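Local coordinates for uncharacterized protein (Acinetobacter baumannii, PDB 5D66) that is of unknown function but folds as an ankyrin repeat domain, a scaffold that in many relatives serves protein-protein recognition, at residues Tyr73-Ala76 against Gly77-Tyr81; Leu134-Ala138 against Leu139-Ile143. All blocks are in the same frame, centred on the assembly; numbering follows the deposited sequence. Where two conformers were deposited one is given.

How the interactions relate
Both interactions are local contacts within the ankyrin repeat stack; one lies at the C-terminal end of a helix, the other at the N-terminal end of another. Interaction 2, at 134-143, marks the start of a helix, where a threonine caps the first turn of helix 138-144. Interaction 1, at 73-81, follows helix 72-79 to its finish, where a glycine turns the chain and Y81 stands just before helix 82-90. Their centres lie about 17 Å apart and their nearest atoms about 9 Å, so they do not touch; interaction 1 comes first along the chain. Helix 106-111 lies between their two helices in sequence. Its residues pack against A138 and E141 of interaction 2, while the following R112 holds Q79 of interaction 1.

Interaction 1: Tyr73-Ala76 against Gly77-Tyr81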
loop_
_atom_site.group_PDB
_atom_site.type_symbol
_atom_site.label_atom_id
_atom_site.label_comp_id
_atom_site.label_asym_id
_atom_site.label_seq_id
_atom_site.Cartn_x
_atom_site.Cartn_y
_atom_site.Cartn_z
ATOM N N TYR A 73 -4.642 3.088 -5.143
ATOM C CA TYR A 73 -3.974 3.437 -3.887
ATOM C C TYR A 73 -3.394 2.177 -3.209
ATOM O O TYR A 73 -2.229 2.153 -2.803
ATOM C CB TYR A 73 -4.978 4.172 -2.994
ATOM C CG TYR A 73 -4.678 4.053 -1.511
ATOM C CD1 TYR A 73 -3.591 4.689 -0.951
ATOM C CD2 TYR A 73 -5.465 3.261 -0.694
ATOM C CE1 TYR A 73 -3.334 4.555 0.422
ATOM C CE2 TYR A 73 -5.223 3.128 0.660
ATOM C CZ TYR A 73 -4.122 3.732 1.200
ATOM O OH TYR A 73 -3.831 3.594 2.546
ATOM N N LEU A 74 -4.228 1.155 -2.983
ATOM C CA LEU A 74 -3.774 -0.013 -2.243
ATOM C C LEU A 74 -2.607 -0.707 -2.920
ATOM O O LEU A 74 -1.657 -1.148 -2.266
ATOM C CB LEU A 74 -4.905 -0.989 -1.987
ATOM C CG LEU A 74 -5.939 -0.561 -1.012
ATOM C CD1 LEU A 74 -7.225 -1.401 -1.169
ATOM C CD2 LEU A 74 -5.433 -0.742 0.406
ATOM N N TYR A 75 -2.682 -0.852 -4.236
ATOM C CA TYR A 75 -1.692 -1.549 -5.000
ATOM C C TYR A 75 -0.379 -0.724 -5.048
ATOM O O TYR A 75 0.720 -1.266 -4.902
ATOM C CB TYR A 75 -2.146 -1.761 -6.430
ATOM C CG TYR A 75 -1.298 -2.679 -7.253
ATOM C CD1 TYR A 75 -1.578 -4.014 -7.299
ATOM C CD2 TYR A 75 -0.243 -2.220 -7.996
ATOM C CE1 TYR A 75 -0.794 -4.902 -8.026
ATOM C CE2 TYR A 75 0.528 -3.071 -8.722
ATOM C CZ TYR A 75 0.251 -4.426 -8.758
ATOM O OH TYR A 75 1.007 -5.298 -9.531
ATOM N N ALA A 76 -0.477 0.590 -5.255
ATOM C CA ALA A 76 0.726 1.426 -5.291
ATOM C C ALA A 76 1.443 1.338 -3.943
ATOM O O ALA A 76 2.687 1.280 -3.896
ATOM C CB ALA A 76 0.425 2.864 -5.646
ATOM N N GLY A 77 0.701 1.350 -2.845
ATOM C CA GLY A 77 1.343 1.207 -1.535
ATOM C C GLY A 77 2.016 -0.155 -1.372
ATOM O O GLY A 77 3.180 -0.254 -0.943
ATOM N N ALA A 78 1.346 -1.237 -1.737
ATOM C CA ALA A 78 1.907 -2.575 -1.585
ATOM C C ALA A 78 3.154 -2.772 -2.431
ATOM O O ALA A 78 4.080 -3.476 -2.002
ATOM C CB ALA A 78 0.877 -3.633 -1.927
ATOM N N GLN A 79 3.204 -2.139 -3.595
ATOM C CA GLN A 79 4.309 -2.324 -4.519
ATOM C C GLN A 79 5.420 -1.298 -4.372
ATOM O O GLN A 79 6.429 -1.388 -5.050
ATOM C CB GLN A 79 3.819 -2.331 -5.967
ATOM C CG GLN A 79 2.792 -3.396 -6.273
ATOM C CD GLN A 79 3.254 -4.810 -6.022
ATOM O OE1 GLN A 79 2.469 -5.658 -5.550
ATOM N NE2 GLN A 79 4.517 -5.085 -6.309
ATOM N N GLY A 80 5.238 -0.310 -3.491
ATOM C CA GLY A 80 6.252 0.741 -3.390
ATOM C C GLY A 80 6.315 1.643 -4.609
ATOM O O GLY A 80 7.360 2.185 -4.934
ATOM N N TYR A 81 5.193 1.787 -5.301
ATOM C CA TYR A 81 5.119 2.692 -6.467
ATOM C C TYR A 81 4.807 4.078 -5.870
ATOM O O TYR A 81 3.682 4.553 -5.856
ATOM C CB TYR A 81 4.046 2.229 -7.430
ATOM C CG TYR A 81 4.337 0.933 -8.166
ATOM C CD1 TYR A 81 5.586 0.306 -8.152
ATOM C CD2 TYR A 81 3.330 0.322 -8.887
ATOM C CE1 TYR A 81 5.802 -0.885 -8.833
ATOM C CE2 TYR A 81 3.567 -0.857 -9.609
ATOM C CZ TYR A 81 4.806 -1.434 -9.557
ATOM O OH TYR A 81 5.027 -2.602 -10.264
HETATM O O HOH W 1 3.282 -4.604 -10.365
#
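With chi1 at -170°, Y75 has CG opposite its own backbone N and its ring swung toward the helix end. In the conformer described here, Q79 (chi1 -58°) brings CG over one face of that ring, a CH-pi contact 3.7 Å from the centroid; the bend at chi2 then directs the amide. Q79 CB in turn sits above the centre of the Y81 ring, so the aliphatic part of a glutamine serves two tyrosines while OE1 bonds R112. The two rings meet at Y75 CE2 and Y81 CE2, 3.9 Å apart, and one water bridges the two hydroxyls, 2.5 Å from Y75 OH and 2.7 Å from Y81 OH. At this end the helix closes in a Schellman motif. G80 takes positive phi (69°), easy for glycine, and Y81 N returns to A76 O at 2.9 Å, in the carbonyl plane. A76 is small enough for Y81 CB to come within 4.1 Å of its CB. Q79 N to Y75 O, also 2.9 Å, belongs to the regular helical ladder. Helix 72-79 is set between neighbours of the ankyrin stack: Y75 reaches M41 and T44 of helix 39-45, whereas Y73 and A76 pack on L85 of helix 82-90.

Interaction 2: Leu134-Ala138 against Leu139-Ile143; sequences LGWTA and LLEAI
T137 is the N-cap of helix 138-144 and takes the N-H of L140, within GWTALL, a variant of the G-x-TPLH motif of ankyrin repeats. Among the hydrogen bonds, the capping one defines the site: T137 OG1 accepts from L140 N at 3.0 Å, nearly straight at 168°. A chi1 of 58° places this oxygen between the backbone N and carbonyl carbon, facing the first turn. Threonine suits the place because its hydroxyl oxygen can accept a first-turn N-H that has no helical carbonyl before it. L140 CG and CD1 lie against the capping oxygen. T137 O then receives E141 N at 2.9 Å, and A138 O receives A142 N, starting the regular ladder. By contrast, T137 N is buried without a partner.

The apolar contacts lie around this cap. L140 CB approaches W136 CB at 4.2 Å, and E141 CG passes the indole 3.6 Å from W136 CB. A138, with only a methyl group, lets the helix lie close to L106, I107 and A110 of helix 106-111, while L139 reaches V156 and L160 of helix 150-162.

The polar end of E141 ties helix to loop. Its OE2 accepts from N132 ND2, and N132 OD1 takes the backbone N-H groups of L134 and W136, bracing the turn that G135 makes with positive phi. The carboxylate stands nearly perpendicular to the ring, at 87°, with OE2 in the ring plane, 3.3 Å from W136 CE3.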
loop_
_atom_site.group_PDB
_atom_site.type_symbol
_atom_site.label_atom_id
_atom_site.label_comp_id
_atom_site.label_asym_id
_atom_site.label_seq_id
_atom_site.Cartn_x
_atom_site.Cartn_y
_atom_site.Cartn_z
ATOM N N LEU A 134 -4.955 -12.106 8.426
ATOM C CA LEU A 134 -3.928 -13.057 8.900
ATOM C C LEU A 134 -3.624 -12.824 10.373
ATOM O O LEU A 134 -2.817 -13.554 10.956
ATOM C CB LEU A 134 -2.632 -12.910 8.076
ATOM C CG LEU A 134 -2.811 -13.195 6.576
ATOM C CD1 LEU A 134 -1.778 -12.406 5.719
ATOM C CD2 LEU A 134 -2.654 -14.624 6.278
ATOM N N GLY A 135 -4.264 -11.835 11.018
ATOM C CA GLY A 135 -4.061 -11.515 12.413
ATOM C C GLY A 135 -2.807 -10.671 12.632
ATOM O O GLY A 135 -2.335 -10.556 13.759
ATOM N N TRP A 136 -2.309 -10.030 11.582
ATOM C CA TRP A 136 -1.037 -9.347 11.632
ATOM C C TRP A 136 -1.251 -7.842 11.451
ATOM O O TRP A 136 -2.051 -7.393 10.640
ATOM C CB TRP A 136 -0.016 -9.857 10.627
ATOM C CG TRP A 136 0.432 -11.245 10.809
ATOM C CD1 TRP A 136 0.509 -11.913 11.993
ATOM C CD2 TRP A 136 0.914 -12.155 9.825
ATOM N NE1 TRP A 136 1.010 -13.167 11.814
ATOM C CE2 TRP A 136 1.265 -13.347 10.485
ATOM C CE3 TRP A 136 0.962 -12.140 8.402
ATOM C CZ2 TRP A 136 1.734 -14.485 9.797
ATOM C CZ3 TRP A 136 1.476 -13.244 7.727
ATOM C CH2 TRP A 136 1.878 -14.405 8.434
ATOM N N THR A 137 -0.459 -7.081 12.190
ATOM C CA THR A 137 -0.278 -5.657 12.017
ATOM C C THR A 137 0.932 -5.415 11.087
ATOM O O THR A 137 1.726 -6.350 10.808
ATOM C CB THR A 137 -0.005 -5.018 13.373
ATOM O OG1 THR A 137 1.170 -5.697 13.868
ATOM C CG2 THR A 137 -1.100 -5.115 14.350
ATOM N N ALA A 138 1.169 -4.177 10.726
ATOM C CA ALA A 138 2.382 -3.805 10.015
ATOM C C ALA A 138 3.635 -4.219 10.822
ATOM O O ALA A 138 4.555 -4.708 10.242
ATOM C CB ALA A 138 2.370 -2.335 9.710
ATOM N N LEU A 139 3.619 -3.933 12.128
ATOM C CA LEU A 139 4.713 -4.289 12.996
ATOM C C LEU A 139 4.985 -5.805 12.965
ATOM O O LEU A 139 6.144 -6.235 12.816
ATOM C CB LEU A 139 4.452 -3.800 14.411
ATOM C CG LEU A 139 5.533 -4.063 15.454
ATOM C CD1 LEU A 139 6.829 -3.424 15.115
ATOM C CD2 LEU A 139 5.047 -3.608 16.799
ATOM N N LEU A 140 3.959 -6.599 13.139
ATOM C CA LEU A 140 4.124 -8.051 13.127
ATOM C C LEU A 140 4.679 -8.513 11.808
ATOM O O LEU A 140 5.599 -9.353 11.769
ATOM C CB LEU A 140 2.844 -8.765 13.498
ATOM C CG LEU A 140 2.481 -8.712 14.969
ATOM C CD1 LEU A 140 1.023 -9.021 15.207
ATOM C CD2 LEU A 140 3.318 -9.695 15.771
ATOM N N GLU A 141 4.119 -8.047 10.694
ATOM C CA GLU A 141 4.673 -8.480 9.395
ATOM C C GLU A 141 6.107 -8.049 9.192
ATOM O O GLU A 141 6.887 -8.812 8.624
ATOM C CB GLU A 141 3.793 -8.016 8.241
ATOM C CG GLU A 141 2.428 -8.689 8.228
ATOM C CD GLU A 141 1.800 -8.876 6.845
ATOM O OE1 GLU A 141 2.452 -8.697 5.869
ATOM O OE2 GLU A 141 0.624 -9.258 6.771
ATOM N N ALA A 142 6.465 -6.842 9.599
ATOM C CA ALA A 142 7.844 -6.419 9.418
ATOM C C ALA A 142 8.823 -7.332 10.151
ATOM O O ALA A 142 9.938 -7.581 9.678
ATOM C CB ALA A 142 8.003 -5.005 9.903
ATOM N N ILE A 143 8.386 -7.926 11.275
ATOM C CA ILE A 143 9.234 -8.808 12.062
ATOM C C ILE A 143 9.202 -10.207 11.469
ATOM O O ILE A 143 10.292 -10.774 11.209
ATOM C CB ILE A 143 8.765 -8.822 13.530
ATOM C CG1 ILE A 143 8.940 -7.424 14.177
ATOM C CG2 ILE A 143 9.562 -9.863 14.339
ATOM C CD1 ILE A 143 8.301 -7.231 15.450
#